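Local atomic coordinates of carboxypeptidase Y inhibitor (Saccharomyces cerevisiae, PDB entry 1WPX), a protein that inhibits carboxypeptidase Y, a vacuolar serine peptidase, specifically and potently as a member of the phosphatidylethanolamine-binding protein family. Residues 23-28 / 107-112; 64-69 / 166-171; 114-119 / 178-183. One frame throughout, in Å; residues are numbered along the deposited sequence.

Interaction 1. Residues 23-28 / 107-112. With SO4 (sulfate ion), chain G.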
loop_
_atom_site.group_PDB
_atom_site.type_symbol
_atom_site.label_atom_id
_atom_site.label_comp_id
_atom_site.label_asym_id
_atom_site.label_seq_id
_atom_site.Cartn_x
_atom_site.Cartn_y
_atom_site.Cartn_z
ATOM N N GLU B 23 -9.544 17.807 -15.400
ATOM C CA GLU B 23 -9.944 18.349 -16.690
ATOM C C GLU B 23 -11.375 18.030 -17.078
ATOM O O GLU B 23 -12.080 18.881 -17.610
ATOM C CB GLU B 23 -8.996 17.852 -17.785
ATOM C CG GLU B 23 -8.234 16.590 -17.412
ATOM C CD GLU B 23 -7.127 16.863 -16.397
ATOM O OE1 GLU B 23 -6.805 15.957 -15.586
ATOM O OE2 GLU B 23 -6.575 17.988 -16.425
ATOM N N ASP B 24 -11.811 16.807 -16.815
ATOM C CA ASP B 24 -13.167 16.419 -17.170
ATOM C C ASP B 24 -14.217 16.967 -16.220
ATOM O O ASP B 24 -15.330 17.281 -16.640
ATOM C CB ASP B 24 -13.297 14.901 -17.185
ATOM C CG ASP B 24 -12.291 14.248 -18.080
ATOM O OD1 ASP B 24 -12.254 12.999 -18.121
ATOM O OD2 ASP B 24 -11.536 14.988 -18.743
ATOM N N VAL B 25 -13.867 17.085 -14.942
ATOM C CA VAL B 25 -14.828 17.533 -13.949
ATOM C C VAL B 25 -14.569 18.876 -13.286
ATOM O O VAL B 25 -15.398 19.779 -13.374
ATOM C CB VAL B 25 -14.977 16.468 -12.854
ATOM C CG1 VAL B 25 -16.157 16.792 -11.969
ATOM C CG2 VAL B 25 -15.150 15.101 -13.488
ATOM N N ILE B 26 -13.430 19.007 -12.618
ATOM C CA ILE B 26 -13.084 20.240 -11.915
ATOM C C ILE B 26 -12.714 21.403 -12.835
ATOM O O ILE B 26 -12.887 22.566 -12.474
ATOM C CB ILE B 26 -11.929 19.979 -10.924
ATOM C CG1 ILE B 26 -12.383 18.961 -9.873
ATOM C CG2 ILE B 26 -11.499 21.272 -10.264
ATOM C CD1 ILE B 26 -11.295 18.514 -8.922
ATOM N N HIS B 27 -12.211 21.087 -14.022
ATOM C CA HIS B 27 -11.813 22.103 -14.993
ATOM C C HIS B 27 -10.769 23.089 -14.466
ATOM O O HIS B 27 -10.748 24.253 -14.866
ATOM C CB HIS B 27 -13.034 22.882 -15.497
ATOM C CG HIS B 27 -13.944 22.080 -16.374
ATOM N ND1 HIS B 27 -15.131 21.543 -15.924
ATOM C CD2 HIS B 27 -13.832 21.710 -17.671
ATOM C CE1 HIS B 27 -15.712 20.877 -16.907
ATOM N NE2 HIS B 27 -14.945 20.963 -17.978
ATOM N N ASP B 28 -9.906 22.628 -13.570
ATOM C CA ASP B 28 -8.856 23.478 -13.030
ATOM C C ASP B 28 -7.654 22.619 -12.677
ATOM O O ASP B 28 -7.662 21.910 -11.672
ATOM C CB ASP B 28 -9.340 24.214 -11.786
ATOM C CG ASP B 28 -8.274 25.123 -11.205
ATOM O OD1 ASP B 28 -8.560 25.821 -10.209
ATOM O OD2 ASP B 28 -7.147 25.138 -11.749
ATOM N N TRP B 107 -25.253 12.496 -21.986
ATOM C CA TRP B 107 -25.771 12.868 -20.673
ATOM C C TRP B 107 -24.647 13.208 -19.701
ATOM O O TRP B 107 -24.872 13.287 -18.494
ATOM C CB TRP B 107 -26.601 11.724 -20.087
ATOM C CG TRP B 107 -27.592 11.150 -21.044
ATOM C CD1 TRP B 107 -28.400 11.843 -21.898
ATOM C CD2 TRP B 107 -27.906 9.764 -21.229
ATOM N NE1 TRP B 107 -29.199 10.975 -22.605
ATOM C CE2 TRP B 107 -28.916 9.692 -22.213
ATOM C CE3 TRP B 107 -27.432 8.575 -20.658
ATOM C CZ2 TRP B 107 -29.463 8.478 -22.639
ATOM C CZ3 TRP B 107 -27.979 7.365 -21.083
ATOM C CH2 TRP B 107 -28.984 7.329 -22.064
ATOM N N SER B 108 -23.446 13.413 -20.234
ATOM C CA SER B 108 -22.276 13.713 -19.415
ATOM C C SER B 108 -22.596 14.620 -18.238
ATOM O O SER B 108 -23.214 15.682 -18.389
ATOM C CB SER B 108 -21.166 14.341 -20.261
ATOM O OG SER B 108 -19.948 14.415 -19.523
ATOM N N GLU B 109 -22.139 14.176 -17.070
ATOM C CA GLU B 109 -22.358 14.855 -15.808
ATOM C C GLU B 109 -23.803 14.619 -15.425
ATOM O O GLU B 109 -24.679 15.434 -15.686
ATOM C CB GLU B 109 -22.041 16.345 -15.925
ATOM C CG GLU B 109 -20.540 16.634 -15.921
ATOM C CD GLU B 109 -20.004 17.033 -14.552
ATOM O OE1 GLU B 109 -20.614 16.656 -13.530
ATOM O OE2 GLU B 109 -18.959 17.721 -14.505
ATOM N N PHE B 110 -24.031 13.451 -14.840
ATOM C CA PHE B 110 -25.341 13.038 -14.370
ATOM C C PHE B 110 -25.326 13.359 -12.871
ATOM O O PHE B 110 -24.458 12.889 -12.128
ATOM C CB PHE B 110 -25.517 11.540 -14.621
ATOM C CG PHE B 110 -26.898 11.030 -14.343
ATOM C CD1 PHE B 110 -27.284 10.691 -13.052
ATOM C CD2 PHE B 110 -27.808 10.861 -15.380
ATOM C CE1 PHE B 110 -28.557 10.186 -12.797
ATOM C CE2 PHE B 110 -29.083 10.357 -15.135
ATOM C CZ PHE B 110 -29.457 10.018 -13.841
ATOM N N CYS B 111 -26.278 14.178 -12.439
ATOM C CA CYS B 111 -26.358 14.605 -11.049
ATOM C C CYS B 111 -26.902 13.530 -10.108
ATOM O O CYS B 111 -28.076 13.162 -10.167
ATOM C CB CYS B 111 -27.208 15.876 -10.956
ATOM S SG CYS B 111 -26.969 16.810 -9.441
ATOM N N HIS B 112 -26.038 13.047 -9.224
ATOM C CA HIS B 112 -26.414 12.007 -8.283
ATOM C C HIS B 112 -26.777 12.518 -6.893
ATOM O O HIS B 112 -27.590 11.910 -6.188
ATOM C CB HIS B 112 -25.277 10.986 -8.170
ATOM C CG HIS B 112 -25.249 9.992 -9.287
ATOM N ND1 HIS B 112 -26.058 8.877 -9.309
ATOM C CD2 HIS B 112 -24.534 9.961 -10.436
ATOM C CE1 HIS B 112 -25.843 8.200 -10.423
ATOM N NE2 HIS B 112 -24.922 8.836 -11.125
HETATM S S SO4 G . -25.244 6.900 -13.894
HETATM O O1 SO4 G . -26.638 7.346 -14.070
HETATM O O2 SO4 G . -25.162 6.023 -12.710
HETATM O O3 SO4 G . -24.812 6.160 -15.095
HETATM O O4 SO4 G . -24.376 8.075 -13.708
#
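Val-25 meets Glu-109 where the loop after helix 21-24 reaches the start of strand 110-120, at a G1 beta bulge in which Glu-109 and Phe-110 both face Asp-96 on the neighbouring strand. Positive phi at Glu-109 (74°) is in keeping with the first position of such a bulge. CG of Glu-109 stands beside its backbone N, and a bend at chi2 carries the carboxylate across Val-25 at a slant. There Glu-109 OE2 lies 3.9 Å from CG1 of Val-25, the branch anti to the backbone N (chi1 -169°), while OE1 bonds to Thr-95 OG1 and so ties the carboxylate to strand 90-96. The contact is small and has no hydrogen bond across it.

Beyond the bulge, a sulfate ion, probably from the crystallisation liquor, is bonded by His-112 and lies over Phe-110, consistent with the anion-binding pocket known in this family. With its CG anti to the backbone N, Phe-110 presents one ring face to the ion, and Phe-110 CD1 lies 3.6 Å above the plane of the His-112 ring, toward its rim. Sulfate O1 sits 3.5 Å above the centre of the Phe-110 ring. Met-151 O accepts from ND1 of His-112, while Ala-154 N and Tyr-164 OH also bond to the ion. His-112 NE2 donates to sulfate O4 over 2.7 Å, with a nearly straight N-H...O angle of 165°.

Interaction 2. Residues 64-69 / 166-171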
loop_
_atom_site.group_PDB
_atom_site.type_symbol
_atom_site.label_atom_id
_atom_site.label_comp_id
_atom_site.label_asym_id
_atom_site.label_seq_id
_atom_site.Cartn_x
_atom_site.Cartn_y
_atom_site.Cartn_z
ATOM N N PHE B 64 -19.737 10.914 5.352
ATOM C CA PHE B 64 -18.603 11.762 5.000
ATOM C C PHE B 64 -17.843 12.279 6.217
ATOM O O PHE B 64 -18.386 12.375 7.315
ATOM C CB PHE B 64 -19.087 12.962 4.191
ATOM C CG PHE B 64 -19.847 12.596 2.953
ATOM C CD1 PHE B 64 -19.186 12.434 1.737
ATOM C CD2 PHE B 64 -21.232 12.431 2.995
ATOM C CE1 PHE B 64 -19.893 12.116 0.573
ATOM C CE2 PHE B 64 -21.950 12.112 1.840
ATOM C CZ PHE B 64 -21.276 11.956 0.623
ATOM N N GLN B 65 -16.573 12.608 5.998
ATOM C CA GLN B 65 -15.708 13.163 7.029
ATOM C C GLN B 65 -14.733 14.075 6.323
ATOM O O GLN B 65 -14.261 13.754 5.236
ATOM C CB GLN B 65 -14.917 12.084 7.773
ATOM C CG GLN B 65 -13.937 12.681 8.792
ATOM C CD GLN B 65 -12.992 11.660 9.397
ATOM O OE1 GLN B 65 -12.251 10.986 8.684
ATOM N NE2 GLN B 65 -13.006 11.548 10.720
ATOM N N PHE B 66 -14.436 15.213 6.937
ATOM C CA PHE B 66 -13.503 16.168 6.354
ATOM C C PHE B 66 -12.317 16.347 7.285
ATOM O O PHE B 66 -12.478 16.622 8.466
ATOM C CB PHE B 66 -14.189 17.512 6.123
ATOM C CG PHE B 66 -13.277 18.576 5.576
ATOM C CD1 PHE B 66 -12.585 18.380 4.387
ATOM C CD2 PHE B 66 -13.118 19.785 6.247
ATOM C CE1 PHE B 66 -11.748 19.368 3.871
ATOM C CE2 PHE B 66 -12.282 20.782 5.739
ATOM C CZ PHE B 66 -11.597 20.572 4.549
ATOM N N THR B 67 -11.122 16.151 6.752
ATOM C CA THR B 67 -9.925 16.323 7.548
ATOM C C THR B 67 -9.201 17.533 7.000
ATOM O O THR B 67 -8.784 17.554 5.842
ATOM C CB THR B 67 -8.999 15.090 7.475
ATOM O OG1 THR B 67 -9.568 14.024 8.238
ATOM C CG2 THR B 67 -7.630 15.413 8.035
ATOM N N PHE B 68 -9.088 18.559 7.828
ATOM C CA PHE B 68 -8.391 19.757 7.410
ATOM C C PHE B 68 -6.983 19.700 7.972
ATOM O O PHE B 68 -6.771 19.304 9.123
ATOM C CB PHE B 68 -9.115 21.014 7.904
ATOM C CG PHE B 68 -8.311 22.271 7.751
ATOM C CD1 PHE B 68 -7.548 22.760 8.810
ATOM C CD2 PHE B 68 -8.283 22.953 6.535
ATOM C CE1 PHE B 68 -6.770 23.909 8.661
ATOM C CE2 PHE B 68 -7.506 24.107 6.374
ATOM C CZ PHE B 68 -6.749 24.584 7.438
ATOM N N ASN B 69 -6.021 20.076 7.142
ATOM C CA ASN B 69 -4.625 20.084 7.547
ATOM C C ASN B 69 -3.972 21.354 7.036
ATOM O O ASN B 69 -3.638 21.449 5.852
ATOM C CB ASN B 69 -3.898 18.868 6.976
ATOM C CG ASN B 69 -2.436 18.836 7.362
ATOM O OD1 ASN B 69 -2.098 18.886 8.545
ATOM N ND2 ASN B 69 -1.558 18.753 6.365
ATOM N N PHE B 166 -17.088 12.702 -5.790
ATOM C CA PHE B 166 -17.617 13.474 -4.672
ATOM C C PHE B 166 -16.806 14.764 -4.576
ATOM O O PHE B 166 -15.575 14.735 -4.664
ATOM C CB PHE B 166 -17.487 12.706 -3.356
ATOM C CG PHE B 166 -18.423 11.544 -3.238
ATOM C CD1 PHE B 166 -17.970 10.243 -3.447
ATOM C CD2 PHE B 166 -19.761 11.747 -2.910
ATOM C CE1 PHE B 166 -18.838 9.161 -3.326
ATOM C CE2 PHE B 166 -20.634 10.673 -2.788
ATOM C CZ PHE B 166 -20.171 9.373 -2.996
ATOM N N LEU B 167 -17.496 15.891 -4.410
ATOM C CA LEU B 167 -16.833 17.189 -4.294
ATOM C C LEU B 167 -17.405 18.009 -3.141
ATOM O O LEU B 167 -18.627 18.130 -2.996
ATOM C CB LEU B 167 -16.964 17.990 -5.593
ATOM C CG LEU B 167 -16.449 17.346 -6.881
ATOM C CD1 LEU B 167 -17.590 16.623 -7.561
ATOM C CD2 LEU B 167 -15.897 18.401 -7.809
ATOM N N LEU B 168 -16.516 18.565 -2.319
ATOM C CA LEU B 168 -16.932 19.379 -1.186
ATOM C C LEU B 168 -16.657 20.854 -1.479
ATOM O O LEU B 168 -15.518 21.241 -1.754
ATOM C CB LEU B 168 -16.187 18.956 0.084
ATOM C CG LEU B 168 -16.599 19.697 1.361
ATOM C CD1 LEU B 168 -18.012 19.294 1.726
ATOM C CD2 LEU B 168 -15.654 19.371 2.505
ATOM N N TYR B 169 -17.704 21.674 -1.429
ATOM C CA TYR B 169 -17.556 23.104 -1.684
ATOM C C TYR B 169 -17.886 23.953 -0.465
ATOM O O TYR B 169 -18.744 23.595 0.341
ATOM C CB TYR B 169 -18.472 23.554 -2.821
ATOM C CG TYR B 169 -18.101 23.050 -4.190
ATOM C CD1 TYR B 169 -18.582 21.828 -4.658
ATOM C CD2 TYR B 169 -17.282 23.808 -5.030
ATOM C CE1 TYR B 169 -18.260 21.373 -5.937
ATOM C CE2 TYR B 169 -16.948 23.365 -6.305
ATOM C CZ TYR B 169 -17.443 22.145 -6.757
ATOM O OH TYR B 169 -17.135 21.712 -8.030
ATOM N N LYS B 170 -17.196 25.079 -0.333
ATOM C CA LYS B 170 -17.467 26.007 0.756
ATOM C C LYS B 170 -18.371 27.070 0.144
ATOM O O LYS B 170 -18.052 27.613 -0.911
ATOM C CB LYS B 170 -16.187 26.669 1.252
ATOM C CG LYS B 170 -16.456 27.733 2.297
ATOM C CD LYS B 170 -15.268 28.651 2.491
ATOM C CE LYS B 170 -15.630 29.802 3.421
ATOM N NZ LYS B 170 -14.473 30.711 3.687
ATOM N N GLN B 171 -19.499 27.354 0.786
ATOM C CA GLN B 171 -20.431 28.356 0.273
ATOM C C GLN B 171 -19.984 29.748 0.703
ATOM O O GLN B 171 -19.315 29.893 1.722
ATOM C CB GLN B 171 -21.841 28.083 0.804
ATOM C CG GLN B 171 -22.357 26.694 0.466
ATOM C CD GLN B 171 -23.697 26.373 1.109
ATOM O OE1 GLN B 171 -24.169 25.236 1.049
ATOM N NE2 GLN B 171 -24.318 27.374 1.723
#
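Phe-64 drives the edge of its ring, CE1 and CZ foremost, against CD2 and CE2 of Phe-166. Phe-64 CE1 comes 3.5 Å from Phe-166 CD2, and the pair forms an offset edge-to-face stack, with the edge of Phe-64 toward the face of Phe-166, centroids 5.4 Å apart and planes at 73°. In both phenylalanines CG lies anti to the carbonyl carbon, and both CB atoms are directed into the space between the two strands. Phe-166 CD2 lies close to the plane of the Phe-64 ring.

No hydrogen bond links these segments, because they lie in facing layers of the antiparallel beta fold of phosphatidylethanolamine-binding proteins. Strand 63-69 pairs with 35-40 and 134-140, strand 162-170 with 90-96 and 208-217, and the alternate residues 64, 66, 166 and 168 point into the apolar interior. Gln-65 and Thr-67, on the other face of their strand, pack on the other protein chain of the assembly, and Gln-65 NE2 bonds to its backbone.

Two residues further along each strand the pairing changes from ring on ring to methyl on ring. CD2 of Leu-168 rests over one face of Phe-66 in a CH-pi contact, 4.1 Å from the ring centroid and 26° off the normal. Its shift toward the rim leaves CD1 of Phe-66 the nearest ring atom, while Val-210 of strand 208-217 also touches the Phe-66 side chain.

Interaction 3. Residues 114-119 / 178-183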
loop_
_atom_site.group_PDB
_atom_site.type_symbol
_atom_site.label_atom_id
_atom_site.label_comp_id
_atom_site.label_asym_id
_atom_site.label_seq_id
_atom_site.Cartn_x
_atom_site.Cartn_y
_atom_site.Cartn_z
ATOM N N VAL B 114 -26.692 16.372 -4.234
ATOM C CA VAL B 114 -26.367 17.768 -3.964
ATOM C C VAL B 114 -26.981 18.184 -2.636
ATOM O O VAL B 114 -28.170 18.456 -2.561
ATOM C CB VAL B 114 -26.908 18.720 -5.050
ATOM C CG1 VAL B 114 -26.687 20.162 -4.621
ATOM C CG2 VAL B 114 -26.205 18.474 -6.360
ATOM N N GLU B 115 -26.158 18.218 -1.594
ATOM C CA GLU B 115 -26.594 18.610 -0.258
ATOM C C GLU B 115 -25.973 19.958 0.081
ATOM O O GLU B 115 -24.767 20.152 -0.098
ATOM C CB GLU B 115 -26.128 17.588 0.764
ATOM C CG GLU B 115 -27.222 16.768 1.372
ATOM C CD GLU B 115 -26.718 15.994 2.559
ATOM O OE1 GLU B 115 -25.838 15.127 2.366
ATOM O OE2 GLU B 115 -27.191 16.263 3.685
ATOM N N CYS B 116 -26.783 20.884 0.588
ATOM C CA CYS B 116 -26.271 22.206 0.918
ATOM C C CYS B 116 -26.539 22.631 2.351
ATOM O O CYS B 116 -27.279 21.971 3.088
ATOM C CB CYS B 116 -26.861 23.248 -0.028
ATOM S SG CYS B 116 -26.720 22.821 -1.771
ATOM N N ASP B 117 -25.922 23.749 2.728
ATOM C CA ASP B 117 -26.062 24.315 4.060
ATOM C C ASP B 117 -25.655 23.295 5.121
ATOM O O ASP B 117 -26.357 23.098 6.113
ATOM C CB ASP B 117 -27.503 24.767 4.291
ATOM C CG ASP B 117 -28.082 25.503 3.097
ATOM O OD1 ASP B 117 -27.435 26.454 2.599
ATOM O OD2 ASP B 117 -29.191 25.126 2.655
ATOM N N LEU B 118 -24.514 22.651 4.888
ATOM C CA LEU B 118 -23.961 21.656 5.799
ATOM C C LEU B 118 -22.932 22.344 6.675
ATOM O O LEU B 118 -22.142 23.144 6.183
ATOM C CB LEU B 118 -23.252 20.552 5.014
ATOM C CG LEU B 118 -24.047 19.447 4.327
ATOM C CD1 LEU B 118 -23.201 18.812 3.234
ATOM C CD2 LEU B 118 -24.468 18.414 5.362
ATOM N N LYS B 119 -22.932 22.043 7.967
ATOM C CA LYS B 119 -21.943 22.643 8.847
ATOM C C LYS B 119 -21.157 21.545 9.558
ATOM O O LYS B 119 -21.660 20.441 9.781
ATOM C CB LYS B 119 -22.603 23.591 9.858
ATOM C CG LYS B 119 -23.582 22.938 10.802
ATOM C CD LYS B 119 -24.029 23.913 11.887
ATOM C CE LYS B 119 -25.187 23.347 12.730
ATOM N NZ LYS B 119 -26.484 23.193 11.975
ATOM N N SER B 178 -30.921 28.443 -0.977
ATOM C CA SER B 178 -32.120 28.939 -1.645
ATOM C C SER B 178 -31.768 29.961 -2.727
ATOM O O SER B 178 -32.622 30.360 -3.512
ATOM C CB SER B 178 -33.076 29.584 -0.637
ATOM O OG SER B 178 -32.604 30.854 -0.208
ATOM N N LYS B 179 -30.506 30.376 -2.771
ATOM C CA LYS B 179 -30.061 31.362 -3.750
ATOM C C LYS B 179 -29.208 30.798 -4.883
ATOM O O LYS B 179 -28.763 31.537 -5.763
ATOM C CB LYS B 179 -29.315 32.485 -3.030
ATOM C CG LYS B 179 -30.235 33.262 -2.110
ATOM C CD LYS B 179 -29.490 34.159 -1.159
ATOM C CE LYS B 179 -30.467 34.947 -0.306
ATOM N NZ LYS B 179 -31.331 34.058 0.506
ATOM N N PHE B 180 -28.983 29.490 -4.870
ATOM C CA PHE B 180 -28.192 28.876 -5.925
ATOM C C PHE B 180 -29.071 28.592 -7.132
ATOM O O PHE B 180 -30.261 28.323 -6.986
ATOM C CB PHE B 180 -27.553 27.574 -5.434
ATOM C CG PHE B 180 -26.588 27.765 -4.302
ATOM C CD1 PHE B 180 -25.907 28.968 -4.148
ATOM C CD2 PHE B 180 -26.339 26.734 -3.400
ATOM C CE1 PHE B 180 -24.995 29.146 -3.115
ATOM C CE2 PHE B 180 -25.424 26.902 -2.361
ATOM C CZ PHE B 180 -24.749 28.113 -2.219
ATOM N N SER B 181 -28.486 28.666 -8.321
ATOM C CA SER B 181 -29.218 28.402 -9.554
ATOM C C SER B 181 -29.902 27.040 -9.478
ATOM O O SER B 181 -29.371 26.092 -8.904
ATOM C CB SER B 181 -28.262 28.444 -10.745
ATOM O OG SER B 181 -27.113 27.652 -10.497
ATOM N N LYS B 182 -31.088 26.944 -10.059
ATOM C CA LYS B 182 -31.840 25.698 -10.031
ATOM C C LYS B 182 -31.184 24.599 -10.871
ATOM O O LYS B 182 -30.341 24.872 -11.728
ATOM C CB LYS B 182 -33.267 25.958 -10.526
ATOM C CG LYS B 182 -34.254 24.837 -10.253
ATOM C CD LYS B 182 -35.660 25.241 -10.699
ATOM C CE LYS B 182 -36.684 24.155 -10.389
ATOM N NZ LYS B 182 -36.341 22.857 -11.047
ATOM N N ILE B 183 -31.568 23.356 -10.604
ATOM C CA ILE B 183 -31.049 22.214 -11.347
ATOM C C ILE B 183 -32.235 21.496 -11.987
ATOM O O ILE B 183 -32.869 20.648 -11.357
ATOM C CB ILE B 183 -30.292 21.234 -10.422
ATOM C CG1 ILE B 183 -29.056 21.920 -9.835
ATOM C CG2 ILE B 183 -29.868 19.997 -11.201
ATOM C CD1 ILE B 183 -28.344 21.098 -8.773
#
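Cys-116 and Phe-180 meet side-on: the thiol sulfur lies at the edge of the ring, practically in its plane. Cys-116 SG is 5.4 Å from the Phe-180 centroid, 89° off the ring normal, and 4.3 Å from Phe-180 CD2, the atom it approaches. This is a sulfur-aromatic contact at the rim, in which the sulfur faces the C-H border of the ring and not its pi cloud. Phe-180 also rests on Thr-91 of strand 90-96 and on Asn-205.

Val-114 and Ile-183 approach quite differently, end against end. The Ile-183 side chain is extended, its chi2 of 172° carrying CD1 away from the loop backbone, so that this methyl comes 4.2 Å from CG2 of Val-114. Ile-148 lies against both residues, while Trp-189 packs on Val-114. Because Val-114 and Cys-116 are two apart on the strand, they share a face and receive Ile-183 and Phe-180 in turn.

No hydrogen bond joins the segments directly, so the loop after strand 162-170 is laid over the sheet here through apolar side chains. Next to the contact, Asp-117 OD2 bonds to Ser-177 OG, just ahead of 178-183. Asp-117 has positive phi and the chain turns a corner there; with Leu-118 it faces Phe-90, a G1 beta bulge that breaks strand 110-120 of the family's antiparallel beta fold.

All three interactions use the same antiparallel sheet system. Interactions 1 and 3 share strand 110-120, their centres about 18 Å apart; its first residues reach the sulfate site, whereas 114-119 carry the loop packing. Interaction 2 lies about 18 Å from interaction 1 and about 15 Å from interaction 3, centre to centre, and touches both. Ile-26 CG1 packs 4.1 Å from Leu-167 CD2, on the face of strand 162-170 turned from the phenylalanine stack. At the other end of segment 166-171, Gln-171 OE1 accepts a probable hydrogen bond from Asp-117 N (2.8 Å), and Gln-171 CG lies 3.9 Å from Phe-180 CZ. Of the three, only interaction 1 includes the bound anion.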